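Local coordinates for tetR-family transcriptional regulator (Streptomyces coelicolor A3, PDB 2QIB), which probably binds operator-type DNA through an N-terminal helix-turn-helix and regulates transcription, at the interface of chains A and B. Sequence-based numbering; all coordinates share one arbitrary frame. Chains: chain A/B, tetR-family transcriptional regulator.

Contact 1: the interface of chains A and B. Residues chain A 191, 208, 217, 221, 224; chain B 224, 227-228.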
loop_
_atom_site.group_PDB
_atom_site.type_symbol
_atom_site.label_atom_id
_atom_site.label_comp_id
_atom_site.label_asym_id
_atom_site.label_seq_id
_atom_site.Cartn_x
_atom_site.Cartn_y
_atom_site.Cartn_z
ATOM N N ALA A 191 3.188 -4.228 -17.655
ATOM C CA ALA A 191 4.050 -5.034 -18.526
ATOM C C ALA A 191 4.479 -6.364 -17.895
ATOM O O ALA A 191 4.588 -7.382 -18.590
ATOM C CB ALA A 191 5.257 -4.266 -18.938
ATOM N N LEU A 208 0.362 1.341 -24.757
ATOM C CA LEU A 208 1.644 1.855 -25.254
ATOM C C LEU A 208 1.660 2.352 -26.720
ATOM O O LEU A 208 2.469 3.191 -27.071
ATOM C CB LEU A 208 2.752 0.842 -24.991
ATOM C CG LEU A 208 2.899 0.549 -23.499
ATOM C CD1 LEU A 208 3.788 -0.669 -23.277
ATOM C CD2 LEU A 208 3.434 1.779 -22.726
ATOM N N PHE A 217 7.742 7.043 -22.064
ATOM C CA PHE A 217 7.927 5.607 -21.999
ATOM C C PHE A 217 9.138 5.270 -22.877
ATOM O O PHE A 217 9.989 4.451 -22.497
ATOM C CB PHE A 217 6.694 4.813 -22.467
ATOM C CG PHE A 217 6.879 3.320 -22.381
ATOM C CD1 PHE A 217 6.859 2.666 -21.152
ATOM C CD2 PHE A 217 7.101 2.560 -23.538
ATOM C CE1 PHE A 217 7.047 1.304 -21.065
ATOM C CE2 PHE A 217 7.287 1.187 -23.448
ATOM C CZ PHE A 217 7.262 0.561 -22.238
ATOM N N VAL A 221 12.568 3.304 -21.740
ATOM C CA VAL A 221 13.137 2.116 -22.368
ATOM C C VAL A 221 14.580 2.423 -22.821
ATOM O O VAL A 221 15.463 1.610 -22.572
ATOM C CB VAL A 221 12.262 1.659 -23.559
ATOM C CG1 VAL A 221 12.934 0.524 -24.371
ATOM C CG2 VAL A 221 10.863 1.272 -23.032
ATOM N N LEU A 224 16.810 2.326 -19.785
ATOM C CA LEU A 224 17.043 0.990 -19.290
ATOM C C LEU A 224 17.982 0.195 -20.193
ATOM O O LEU A 224 18.801 -0.603 -19.720
ATOM C CB LEU A 224 15.710 0.255 -19.086
ATOM C CG LEU A 224 14.843 0.814 -17.940
ATOM C CD1 LEU A 224 13.546 0.029 -17.895
ATOM C CD2 LEU A 224 15.583 0.717 -16.596
ATOM N N LEU B 224 9.620 -4.623 -21.985
ATOM C CA LEU B 224 9.350 -3.215 -22.292
ATOM C C LEU B 224 9.732 -2.871 -23.727
ATOM O O LEU B 224 9.115 -2.007 -24.355
ATOM C CB LEU B 224 10.111 -2.279 -21.350
ATOM C CG LEU B 224 9.581 -1.774 -19.997
ATOM C CD1 LEU B 224 8.107 -2.040 -19.701
ATOM C CD2 LEU B 224 10.461 -2.200 -18.843
ATOM N N LEU B 227 6.856 -5.141 -25.862
ATOM C CA LEU B 227 5.469 -4.665 -25.740
ATOM C C LEU B 227 5.280 -3.250 -26.297
ATOM O O LEU B 227 4.150 -2.834 -26.565
ATOM C CB LEU B 227 4.966 -4.745 -24.292
ATOM C CG LEU B 227 4.627 -6.144 -23.747
ATOM C CD1 LEU B 227 4.587 -6.113 -22.233
ATOM C CD2 LEU B 227 3.317 -6.700 -24.308
ATOM N N SER B 228 6.381 -2.520 -26.469
ATOM C CA SER B 228 6.325 -1.230 -27.161
ATOM C C SER B 228 6.584 -1.384 -28.666
ATOM O O SER B 228 7.238 -0.528 -29.284
ATOM C CB SER B 228 7.334 -0.266 -26.573
ATOM O OG SER B 228 8.632 -0.789 -26.723
#
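The ring of A:Phe217 meets B:Leu224 and B:Ser228 with its rim. CZ of the ring lies 3.7 Å from the methyl CD1 of B:Leu224, and further round the same edge CE2 comes within 3.4 Å of CB of B:Ser228; CD1 of B:Leu224 and CB of B:Ser228 both lie in the ring plane. The other methyl of B:Leu224, CD2, points away from the ring to its counterpart in the partner, 3.9 Å from CD1 of A:Leu224. CD1 of B:Leu224 also touches CB of A:Ala191, which CD1 of B:Leu227 approaches as well, at 3.8 Å; A:Ala191 thus sits under the tips of two leucines. A:Val221 adds CG2 against CB of B:Leu224. No polar pair bridges the chains here, and the patch is held by packing alone.

Residues of chain A itself hold the ring, and both also touch chain B. The phenyl group of A:Phe217, its CG anti to the backbone N (chi1 -179°), is clamped between CD2 of A:Leu208 over the centre of one face and CG2 of A:Val221 nearer the rim of the other. On chain B, the hydroxyl OG of B:Ser228 turns back to donate to the carbonyl O of B:Leu224 at 2.7 Å, in the carbonyl plane, tying down the residue that follows helix 216-227, and probably helps to place its CB against the ring. The patch joins the C-terminal helices of the two subunits and probably contributes to the dimer, the form in which TetR-family regulators usually act.

Contact 2: the interface of chains A and B. Residues chain A 155, 159, 162-163, 166, 189; chain B 154-155, 158-159, 189.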
loop_
_atom_site.group_PDB
_atom_site.type_symbol
_atom_site.label_atom_id
_atom_site.label_comp_id
_atom_site.label_asym_id
_atom_site.label_seq_id
_atom_site.Cartn_x
_atom_site.Cartn_y
_atom_site.Cartn_z
ATOM N N SER A 155 -3.349 -2.760 -6.913
ATOM C CA SER A 155 -2.030 -2.836 -6.257
ATOM C C SER A 155 -1.222 -1.561 -6.590
ATOM O O SER A 155 -0.450 -1.074 -5.725
ATOM C CB SER A 155 -1.250 -4.107 -6.639
ATOM O OG SER A 155 -0.907 -4.087 -7.998
ATOM N N LEU A 159 0.472 1.197 -4.160
ATOM C CA LEU A 159 1.829 1.678 -4.434
ATOM C C LEU A 159 1.857 3.229 -4.380
ATOM O O LEU A 159 2.805 3.843 -3.828
ATOM C CB LEU A 159 2.290 1.210 -5.836
ATOM C CG LEU A 159 3.740 1.596 -6.123
ATOM C CD1 LEU A 159 4.670 0.727 -5.249
ATOM C CD2 LEU A 159 4.007 1.330 -7.593
ATOM N N SER A 162 1.526 4.422 -0.779
ATOM C CA SER A 162 2.780 4.204 -0.078
ATOM C C SER A 162 3.846 5.220 -0.478
ATOM O O SER A 162 4.578 5.754 0.357
ATOM C CB SER A 162 3.288 2.801 -0.387
ATOM O OG SER A 162 4.433 2.542 0.411
ATOM N N THR A 163 3.939 5.455 -1.783
ATOM C CA THR A 163 4.922 6.380 -2.332
ATOM C C THR A 163 4.703 7.777 -1.746
ATOM O O THR A 163 5.671 8.431 -1.334
ATOM C CB THR A 163 4.887 6.383 -3.868
ATOM O OG1 THR A 163 5.319 5.094 -4.349
ATOM C CG2 THR A 163 5.808 7.438 -4.456
ATOM N N LEU A 166 5.705 7.784 1.966
ATOM C CA LEU A 166 7.142 7.725 2.136
ATOM C C LEU A 166 7.764 9.062 1.739
ATOM O O LEU A 166 8.771 9.484 2.338
ATOM C CB LEU A 166 7.738 6.557 1.317
ATOM C CG LEU A 166 7.348 5.177 1.888
ATOM C CD1 LEU A 166 7.529 4.054 0.840
ATOM C CD2 LEU A 166 8.167 4.874 3.200
ATOM N N LEU A 189 4.364 -2.299 -14.034
ATOM C CA LEU A 189 3.506 -3.307 -13.377
ATOM C C LEU A 189 2.601 -3.990 -14.398
ATOM O O LEU A 189 2.456 -5.199 -14.374
ATOM C CB LEU A 189 2.678 -2.722 -12.228
ATOM C CG LEU A 189 3.553 -2.209 -11.074
ATOM C CD1 LEU A 189 2.707 -1.503 -10.039
ATOM C CD2 LEU A 189 4.399 -3.326 -10.415
ATOM N N ARG B 154 10.504 -0.108 0.561
ATOM C CA ARG B 154 9.288 0.010 1.371
ATOM C C ARG B 154 8.020 -0.005 0.507
ATOM O O ARG B 154 6.985 -0.620 0.900
ATOM C CB ARG B 154 9.384 1.214 2.307
ATOM C CG ARG B 154 10.591 1.131 3.281
ATOM C CD ARG B 154 10.283 2.002 4.464
ATOM N NE ARG B 154 11.360 2.069 5.451
ATOM C CZ ARG B 154 11.484 1.247 6.494
ATOM N NH1 ARG B 154 10.636 0.225 6.681
ATOM N NH2 ARG B 154 12.489 1.434 7.337
ATOM N N SER B 155 8.099 0.606 -0.683
ATOM C CA SER B 155 6.929 0.689 -1.562
ATOM C C SER B 155 6.661 -0.709 -2.124
ATOM O O SER B 155 5.502 -1.122 -2.249
ATOM C CB SER B 155 7.103 1.715 -2.682
ATOM O OG SER B 155 8.020 1.271 -3.635
ATOM N N SER B 158 4.811 -2.734 0.440
ATOM C CA SER B 158 3.376 -2.402 0.370
ATOM C C SER B 158 2.691 -3.107 -0.808
ATOM O O SER B 158 1.553 -3.564 -0.676
ATOM C CB SER B 158 3.133 -0.890 0.276
ATOM O OG SER B 158 3.723 -0.217 1.393
ATOM N N LEU B 159 3.384 -3.138 -1.960
ATOM C CA LEU B 159 2.894 -3.806 -3.163
ATOM C C LEU B 159 2.664 -5.317 -2.878
ATOM O O LEU B 159 1.651 -5.908 -3.296
ATOM C CB LEU B 159 3.919 -3.650 -4.295
ATOM C CG LEU B 159 3.438 -4.218 -5.647
ATOM C CD1 LEU B 159 2.376 -3.309 -6.208
ATOM C CD2 LEU B 159 4.580 -4.237 -6.612
ATOM N N LEU B 189 10.361 -1.940 -10.121
ATOM C CA LEU B 189 10.372 -0.720 -9.304
ATOM C C LEU B 189 11.810 -0.178 -9.176
ATOM O O LEU B 189 12.047 1.027 -9.319
ATOM C CB LEU B 189 9.735 -0.947 -7.943
ATOM C CG LEU B 189 8.226 -1.329 -8.039
ATOM C CD1 LEU B 189 7.734 -1.689 -6.623
ATOM C CD2 LEU B 189 7.362 -0.187 -8.681
#
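Helix 147-168 of each subunit, in the C-terminal ligand-binding and dimerisation region typical of TetR-family proteins, packs against its symmetry mate, with helix 175-194 of chain A and 175-196 of chain B alongside. At the core, CD1 of A:Leu159 reaches the backbone of the facing helix, 3.6 Å from the carbonyl O of B:Ser155 and close to its CB; B:Leu159 does the same to A:Ser155. Both leucines hold CG anti to the backbone N (chi1 -176° in A:Leu159), which carries the isobutyl group across to the partner. Their second methyls meet the neighbouring helices: CD2 of A:Leu159 lies 3.8 Å from CD2 of B:Leu189, the two side chains running past each other in opposite directions.

Towards one end of the patch, A:Leu166 crosses the aliphatic part of B:Arg154 at about a right angle, with CD1 3.7 Å from CB and CD2 against CD of the arginine. Within chain A, the hydroxyl OG1 of A:Thr163 donates to the carbonyl O of A:Leu159 from above the carbonyl plane, at 2.9 Å. Beside the A:Leu166 contact, two serine side chains lie alongside each other, their hydroxyls OG of A:Ser162 and OG of B:Ser158 hydrogen-bonded at 3.0 Å.

Contact 3: the interface of chains A and B. Residues chain A 148, 193, 196; chain B 173-174, 177, 181.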
loop_
_atom_site.group_PDB
_atom_site.type_symbol
_atom_site.label_atom_id
_atom_site.label_comp_id
_atom_site.label_asym_id
_atom_site.label_seq_id
_atom_site.Cartn_x
_atom_site.Cartn_y
_atom_site.Cartn_z
ATOM N N ARG A 148 -6.619 -10.142 -13.510
ATOM C CA ARG A 148 -5.226 -9.707 -13.549
ATOM C C ARG A 148 -5.175 -8.196 -13.603
ATOM O O ARG A 148 -4.350 -7.573 -12.914
ATOM C CB ARG A 148 -4.480 -10.323 -14.733
ATOM C CG ARG A 148 -4.075 -11.769 -14.429
ATOM C CD ARG A 148 -3.540 -12.526 -15.636
ATOM N NE ARG A 148 -3.219 -13.895 -15.211
ATOM C CZ ARG A 148 -4.114 -14.863 -14.998
ATOM N NH1 ARG A 148 -5.420 -14.642 -15.170
ATOM N NH2 ARG A 148 -3.700 -16.073 -14.596
ATOM N N SER A 193 2.757 -8.126 -15.712
ATOM C CA SER A 193 1.586 -8.999 -15.755
ATOM C C SER A 193 1.347 -9.527 -17.173
ATOM O O SER A 193 0.972 -10.673 -17.351
ATOM C CB SER A 193 0.346 -8.270 -15.278
ATOM O OG SER A 193 -0.793 -9.121 -15.301
ATOM N N TYR A 196 2.081 -13.216 -18.511
ATOM C CA TYR A 196 1.388 -14.422 -18.089
ATOM C C TYR A 196 0.043 -14.556 -18.750
ATOM O O TYR A 196 -0.658 -15.547 -18.513
ATOM C CB TYR A 196 1.177 -14.363 -16.567
ATOM C CG TYR A 196 2.456 -14.043 -15.826
ATOM C CD1 TYR A 196 3.540 -14.929 -15.861
ATOM C CD2 TYR A 196 2.598 -12.839 -15.116
ATOM C CE1 TYR A 196 4.735 -14.637 -15.200
ATOM C CE2 TYR A 196 3.794 -12.534 -14.448
ATOM C CZ TYR A 196 4.856 -13.440 -14.495
ATOM O OH TYR A 196 6.048 -13.165 -13.854
ATOM N N ILE B 173 -6.266 -15.823 -9.526
ATOM C CA ILE B 173 -4.952 -15.866 -10.200
ATOM C C ILE B 173 -4.069 -16.853 -9.448
ATOM O O ILE B 173 -4.017 -16.786 -8.218
ATOM C CB ILE B 173 -4.279 -14.489 -10.196
ATOM C CG1 ILE B 173 -5.217 -13.431 -10.798
ATOM C CG2 ILE B 173 -2.948 -14.539 -10.959
ATOM C CD1 ILE B 173 -4.801 -11.985 -10.516
ATOM N N PRO B 174 -3.378 -17.773 -10.161
ATOM C CA PRO B 174 -2.614 -18.738 -9.341
ATOM C C PRO B 174 -1.473 -18.089 -8.553
ATOM O O PRO B 174 -0.837 -17.135 -9.040
ATOM C CB PRO B 174 -2.066 -19.756 -10.358
ATOM C CG PRO B 174 -2.705 -19.417 -11.690
ATOM C CD PRO B 174 -3.268 -18.016 -11.612
ATOM N N GLU B 177 2.011 -17.607 -10.177
ATOM C CA GLU B 177 2.091 -16.461 -11.066
ATOM C C GLU B 177 2.369 -15.205 -10.236
ATOM O O GLU B 177 3.211 -14.400 -10.585
ATOM C CB GLU B 177 0.794 -16.319 -11.845
ATOM C CG GLU B 177 0.761 -15.107 -12.784
ATOM C CD GLU B 177 -0.464 -15.085 -13.652
ATOM O OE1 GLU B 177 -0.996 -16.174 -13.966
ATOM O OE2 GLU B 177 -0.883 -13.972 -14.039
ATOM N N GLN B 181 5.478 -12.815 -10.304
ATOM C CA GLN B 181 5.096 -11.424 -10.634
ATOM C C GLN B 181 5.705 -10.454 -9.620
ATOM O O GLN B 181 6.255 -9.404 -10.016
ATOM C CB GLN B 181 3.568 -11.269 -10.683
ATOM C CG GLN B 181 3.110 -9.801 -10.942
ATOM C CD GLN B 181 1.711 -9.746 -11.483
ATOM O OE1 GLN B 181 1.469 -10.172 -12.608
ATOM N NE2 GLN B 181 0.783 -9.239 -10.700
HETATM O O HOH W 1 -0.758 -11.225 -13.498
HETATM O O HOH W 2 -2.159 -9.526 -11.839
#
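Two flat groups of chain A, the guanidinium of A:Arg148 and the ring of A:Tyr196, converge on the side chain of B:Glu177. On one face of the guanidinium, near its rim, stands CG2 of B:Ile173, while OE1 of B:Glu177 lies at its edge, in plane. The tyrosine ring carries CG of B:Glu177 over one face, 4.0 Å from the centroid in a CH-pi contact, displaced towards the rim. This is part of the two-fold dimer interface of a TetR-family regulator.

The salt bridge is side-on and bidentate. NE of A:Arg148 donates to OE2 of B:Glu177 at 2.6 Å; OE2 accepts through its syn lone pair, and lies tilted out of the guanidinium plane. NH2 donates more straight to OE1, at 2.8 Å (165° at the hydrogen). The guanidinium and carboxylate planes are 33° apart, so the pairing is twisted. The extended arginine chain crosses the glutamate at about a right angle, and CD1 of B:Ile173 packs on CA of A:Arg148. With CG anti to the backbone N (chi1 178°), B:Glu177 stretches past the tyrosine ring to the arginine; its OE2 also sits 3.3 Å from CB of A:Tyr196.

Two waters extend the grip. Water 1 bonds OE2 of B:Glu177, OG of A:Ser193 at 2.8 Å and the amide OE1 of B:Gln181 at 2.6 Å. Water 2, bonded to water 1, lies 3.1 Å from the carbonyl O of A:Arg148 and also bonds NE2 of B:Gln181.

The C-alpha centres of contact 1 lie about 20 Å from those of contact 2 and 19 Å from those of contact 3, while contacts 2 and 3 are about 18 Å apart. Helix 175-194 of chain A runs through all three, giving A:Ala191, A:Leu189 and A:Ser193 to contacts 1, 2 and 3; helix 147-168 serves contacts 2 and 3. Apolar packing in contacts 1 and 2 thus sits on the same helices as the charged, hydrated bridge of contact 3. With its two-fold repetition, this probably holds the subunits in a fixed relation, as paired DNA-binding domains would require.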